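Local coordinates for type III effector NopAA (Sinorhizobium fredii USDA 257, PDB 6SDU), which hydrolyses xyloglucan as a type III effector of a symbiotic bacterium and probably has cellulase activity, as in other members of glycoside hydrolase family 12, at residues Y73-I87 against D206-I218. Sequence-based numbering, arbitrary orientation.
Sequences YPHVAFNIGKPLSSI and DIEVGSVQYGVEI
V76 and F78 form antiparallel hydrogen-bonded pairs with Y214 and V212, in a ladder whose strand axes run at 173°, and a G1 beta bulge shifts the register where G81 and K82 both face V209. G81 has positive phi, and its N-H makes a weak bond to V209 O. K82 N also bonds to V209 O, at 3.2 Å.

H75, A77 and Q213 point to one face of the sheet. Y73 CG lies anti to the backbone N (chi1 -176°), which carries the ring obliquely over strand 208-218, from E217 toward Q213. Its CD1 meets E217 CG at 3.5 Å, and Q213 OE1 sits at the ring edge. The same OE1 stands over one face of the H75 imidazole. H75 ND1 gives an in-plane bond of 2.9 Å to Y73 O, which fixes the turn of this ring. G215 has no side chain beside H75 CB and P74 O.

V209 points to the opposite face from H75 and A77, and I80 lies side by side with it, CG1 to CG1 at 3.8 Å. I87 CD1 touches V209 CG2 at 3.7 Å. Beyond the bulge, D206 grips S85 with both carboxylate oxygens: OD1 takes S85 N at 2.8 Å through its syn lone pair, and OD2 takes S85 OG at 2.7 Å.

The pair lies inside the larger sheet of the family 12 beta-sandwich. E217 OE2 binds the glucose unit, and Y73 OH bonds to A107 O. Strands 34-40 and 103-112 flank the two strands. V76, F78, I80 and V216 pack on strand 225-236 of the second sheet, while L84, V209 and V212 meet helix 191-200.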
# COMPACT_ATOMS: atom_id res chain seq x y z
N TYR A 73 -3.02 8.76 2.62
CA TYR A 73 -2.22 7.53 2.67
C TYR A 73 -1.22 7.64 3.81
O TYR A 73 -0.02 7.84 3.58
CB TYR A 73 -1.52 7.26 1.33
CG TYR A 73 -0.74 5.92 1.27
CD1 TYR A 73 -1.36 4.71 1.57
CD2 TYR A 73 0.60 5.89 0.89
CE1 TYR A 73 -0.66 3.50 1.50
CE2 TYR A 73 1.32 4.69 0.82
CZ TYR A 73 0.69 3.50 1.12
OH TYR A 73 1.41 2.31 1.06
N PRO A 74 -1.69 7.54 5.06
CA PRO A 74 -0.75 7.41 6.18
C PRO A 74 0.10 6.15 5.99
O PRO A 74 -0.43 5.06 5.72
CB PRO A 74 -1.66 7.28 7.40
CG PRO A 74 -2.99 6.84 6.86
CD PRO A 74 -3.09 7.51 5.51
N HIS A 75 1.41 6.30 6.13
CA HIS A 75 2.21 5.12 5.82
C HIS A 75 3.56 5.20 6.49
O HIS A 75 4.03 6.26 6.89
CB HIS A 75 2.40 4.95 4.32
CG HIS A 75 3.26 6.00 3.70
ND1 HIS A 75 2.76 7.22 3.30
CD2 HIS A 75 4.57 6.00 3.38
CE1 HIS A 75 3.74 7.94 2.77
NE2 HIS A 75 4.85 7.23 2.82
N VAL A 76 4.18 4.03 6.59
CA VAL A 76 5.55 3.84 7.01
C VAL A 76 6.34 3.53 5.73
O VAL A 76 5.79 2.97 4.78
CB VAL A 76 5.63 2.70 8.04
CG1 VAL A 76 5.06 1.40 7.45
CG2 VAL A 76 7.07 2.47 8.57
N ALA A 77 7.59 3.98 5.66
CA ALA A 77 8.41 3.79 4.47
C ALA A 77 9.81 3.34 4.84
O ALA A 77 10.37 3.76 5.85
CB ALA A 77 8.48 5.08 3.60
N PHE A 78 10.41 2.51 3.96
CA PHE A 78 11.76 1.98 4.14
C PHE A 78 12.51 2.03 2.81
O PHE A 78 12.08 1.44 1.81
CB PHE A 78 11.68 0.53 4.65
CG PHE A 78 13.02 -0.06 5.09
CD1 PHE A 78 13.82 -0.78 4.19
CD2 PHE A 78 13.46 0.06 6.40
CE1 PHE A 78 15.03 -1.34 4.60
CE2 PHE A 78 14.67 -0.50 6.82
CZ PHE A 78 15.46 -1.20 5.91
N ASN A 79 13.67 2.68 2.81
CA ASN A 79 14.46 2.85 1.59
C ASN A 79 15.34 1.64 1.29
O ASN A 79 15.96 1.06 2.20
CB ASN A 79 15.33 4.10 1.72
CG ASN A 79 15.28 4.94 0.48
OD1 ASN A 79 15.83 4.57 -0.56
ND2 ASN A 79 14.61 6.10 0.58
N ILE A 80 15.38 1.24 0.01
CA ILE A 80 16.23 0.14 -0.47
C ILE A 80 17.42 0.68 -1.28
O ILE A 80 18.57 0.54 -0.86
CB ILE A 80 15.41 -0.87 -1.31
CG1 ILE A 80 14.14 -1.30 -0.56
CG2 ILE A 80 16.27 -2.10 -1.68
CD1 ILE A 80 14.39 -2.02 0.72
N GLY A 81 17.15 1.33 -2.41
CA GLY A 81 18.18 1.89 -3.26
C GLY A 81 19.16 0.90 -3.87
O GLY A 81 20.37 1.13 -3.87
N LYS A 82 18.65 -0.20 -4.43
CA LYS A 82 19.47 -1.26 -4.99
C LYS A 82 18.81 -1.79 -6.26
O LYS A 82 17.58 -1.89 -6.31
CB LYS A 82 19.66 -2.43 -4.01
CG LYS A 82 20.47 -2.09 -2.78
CD LYS A 82 20.46 -3.21 -1.74
CE LYS A 82 20.37 -4.58 -2.37
NZ LYS A 82 21.69 -5.27 -2.41
N PRO A 83 19.60 -2.16 -7.27
CA PRO A 83 19.03 -2.85 -8.44
C PRO A 83 18.45 -4.20 -8.05
O PRO A 83 18.95 -4.89 -7.16
CB PRO A 83 20.23 -3.04 -9.37
CG PRO A 83 21.24 -2.06 -8.92
CD PRO A 83 21.05 -1.98 -7.43
N LEU A 84 17.37 -4.57 -8.74
CA LEU A 84 16.72 -5.84 -8.46
C LEU A 84 17.70 -7.00 -8.55
O LEU A 84 17.67 -7.93 -7.73
CB LEU A 84 15.56 -6.05 -9.43
CG LEU A 84 14.72 -7.28 -9.19
CD1 LEU A 84 14.21 -7.32 -7.74
CD2 LEU A 84 13.58 -7.20 -10.17
N SER A 85 18.62 -6.95 -9.52
CA SER A 85 19.57 -8.03 -9.73
C SER A 85 20.55 -8.17 -8.57
O SER A 85 21.01 -9.29 -8.28
CB SER A 85 20.32 -7.81 -11.05
OG SER A 85 21.01 -6.57 -11.04
N SER A 86 20.87 -7.07 -7.89
CA SER A 86 21.81 -7.14 -6.77
C SER A 86 21.15 -7.61 -5.48
O SER A 86 21.85 -7.80 -4.47
CB SER A 86 22.49 -5.79 -6.56
OG SER A 86 21.59 -4.85 -6.00
N ILE A 87 19.83 -7.76 -5.46
CA ILE A 87 19.10 -8.10 -4.24
C ILE A 87 19.07 -9.61 -4.06
O ILE A 87 18.66 -10.35 -4.96
CB ILE A 87 17.67 -7.52 -4.27
CG1 ILE A 87 17.72 -5.99 -4.16
CG2 ILE A 87 16.82 -8.10 -3.14
CD1 ILE A 87 16.50 -5.29 -4.75
N ASP A 206 15.71 -4.38 -15.22
CA ASP A 206 16.43 -4.46 -13.95
C ASP A 206 16.22 -3.13 -13.23
O ASP A 206 17.03 -2.20 -13.26
CB ASP A 206 17.91 -4.78 -14.16
CG ASP A 206 18.63 -5.07 -12.85
OD1 ASP A 206 17.95 -5.54 -11.90
OD2 ASP A 206 19.86 -4.86 -12.76
N ILE A 207 15.06 -3.06 -12.58
CA ILE A 207 14.62 -1.87 -11.88
C ILE A 207 15.50 -1.63 -10.65
O ILE A 207 15.88 -2.57 -9.95
CB ILE A 207 13.15 -2.12 -11.53
CG1 ILE A 207 12.42 -0.95 -10.94
CG2 ILE A 207 13.02 -3.29 -10.56
CD1 ILE A 207 11.02 -1.36 -10.51
N GLU A 208 15.82 -0.36 -10.38
CA GLU A 208 16.45 -0.01 -9.11
C GLU A 208 15.34 0.24 -8.09
O GLU A 208 14.59 1.22 -8.21
CB GLU A 208 17.37 1.21 -9.21
CG GLU A 208 18.16 1.32 -7.90
CD GLU A 208 19.22 2.39 -7.88
OE1 GLU A 208 20.26 2.19 -8.54
OE2 GLU A 208 19.04 3.39 -7.14
N VAL A 209 15.22 -0.66 -7.13
CA VAL A 209 14.20 -0.59 -6.08
C VAL A 209 14.50 0.60 -5.16
O VAL A 209 15.55 0.66 -4.52
CB VAL A 209 14.14 -1.91 -5.31
CG1 VAL A 209 13.05 -1.91 -4.20
CG2 VAL A 209 13.93 -3.05 -6.29
N GLY A 210 13.55 1.53 -5.08
CA GLY A 210 13.68 2.75 -4.31
C GLY A 210 13.11 2.64 -2.91
O GLY A 210 13.84 2.64 -1.93
N SER A 211 11.78 2.61 -2.80
CA SER A 211 11.12 2.63 -1.50
C SER A 211 10.11 1.50 -1.36
O SER A 211 9.35 1.20 -2.29
CB SER A 211 10.43 3.97 -1.31
OG SER A 211 10.12 4.18 0.05
N VAL A 212 10.06 0.90 -0.17
CA VAL A 212 9.00 -0.04 0.21
C VAL A 212 8.13 0.67 1.23
O VAL A 212 8.61 1.05 2.30
CB VAL A 212 9.55 -1.36 0.78
CG1 VAL A 212 8.41 -2.17 1.41
CG2 VAL A 212 10.21 -2.18 -0.30
N GLN A 213 6.86 0.89 0.90
CA GLN A 213 5.93 1.58 1.80
C GLN A 213 4.77 0.67 2.23
O GLN A 213 4.42 -0.28 1.53
CB GLN A 213 5.36 2.84 1.14
CG GLN A 213 6.43 3.81 0.70
CD GLN A 213 5.91 4.99 -0.11
OE1 GLN A 213 4.76 5.01 -0.58
NE2 GLN A 213 6.76 5.97 -0.30
N TYR A 214 4.18 0.98 3.39
CA TYR A 214 3.00 0.26 3.86
C TYR A 214 2.08 1.19 4.65
O TYR A 214 2.54 1.91 5.54
CB TYR A 214 3.38 -0.95 4.72
CG TYR A 214 2.24 -1.94 4.88
CD1 TYR A 214 1.77 -2.68 3.79
CD2 TYR A 214 1.63 -2.14 6.12
CE1 TYR A 214 0.73 -3.61 3.95
CE2 TYR A 214 0.59 -3.07 6.29
CZ TYR A 214 0.13 -3.79 5.20
OH TYR A 214 -0.91 -4.69 5.36
N GLY A 215 0.79 1.14 4.35
CA GLY A 215 -0.17 1.99 5.03
C GLY A 215 -1.57 1.71 4.55
O GLY A 215 -1.87 0.60 4.12
N VAL A 216 -2.46 2.71 4.67
CA VAL A 216 -3.84 2.58 4.23
C VAL A 216 -4.25 3.78 3.37
O VAL A 216 -4.08 4.94 3.78
CB VAL A 216 -4.80 2.36 5.43
CG1 VAL A 216 -4.70 3.47 6.44
CG2 VAL A 216 -6.24 2.14 4.99
N GLU A 217 -4.79 3.51 2.18
CA GLU A 217 -5.37 4.55 1.33
C GLU A 217 -6.83 4.68 1.75
O GLU A 217 -7.62 3.77 1.48
CB GLU A 217 -5.29 4.17 -0.14
CG GLU A 217 -3.87 4.04 -0.72
CD GLU A 217 -3.87 3.71 -2.21
OE1 GLU A 217 -4.52 2.70 -2.61
OE2 GLU A 217 -3.22 4.46 -2.97
N ILE A 218 -7.20 5.80 2.37
CA ILE A 218 -8.55 5.97 2.91
C ILE A 218 -9.39 6.79 1.94
O ILE A 218 -9.08 7.96 1.65
CB ILE A 218 -8.54 6.61 4.30
CG1 ILE A 218 -7.67 5.78 5.23
CG2 ILE A 218 -9.98 6.73 4.86
CD1 ILE A 218 -7.44 6.42 6.54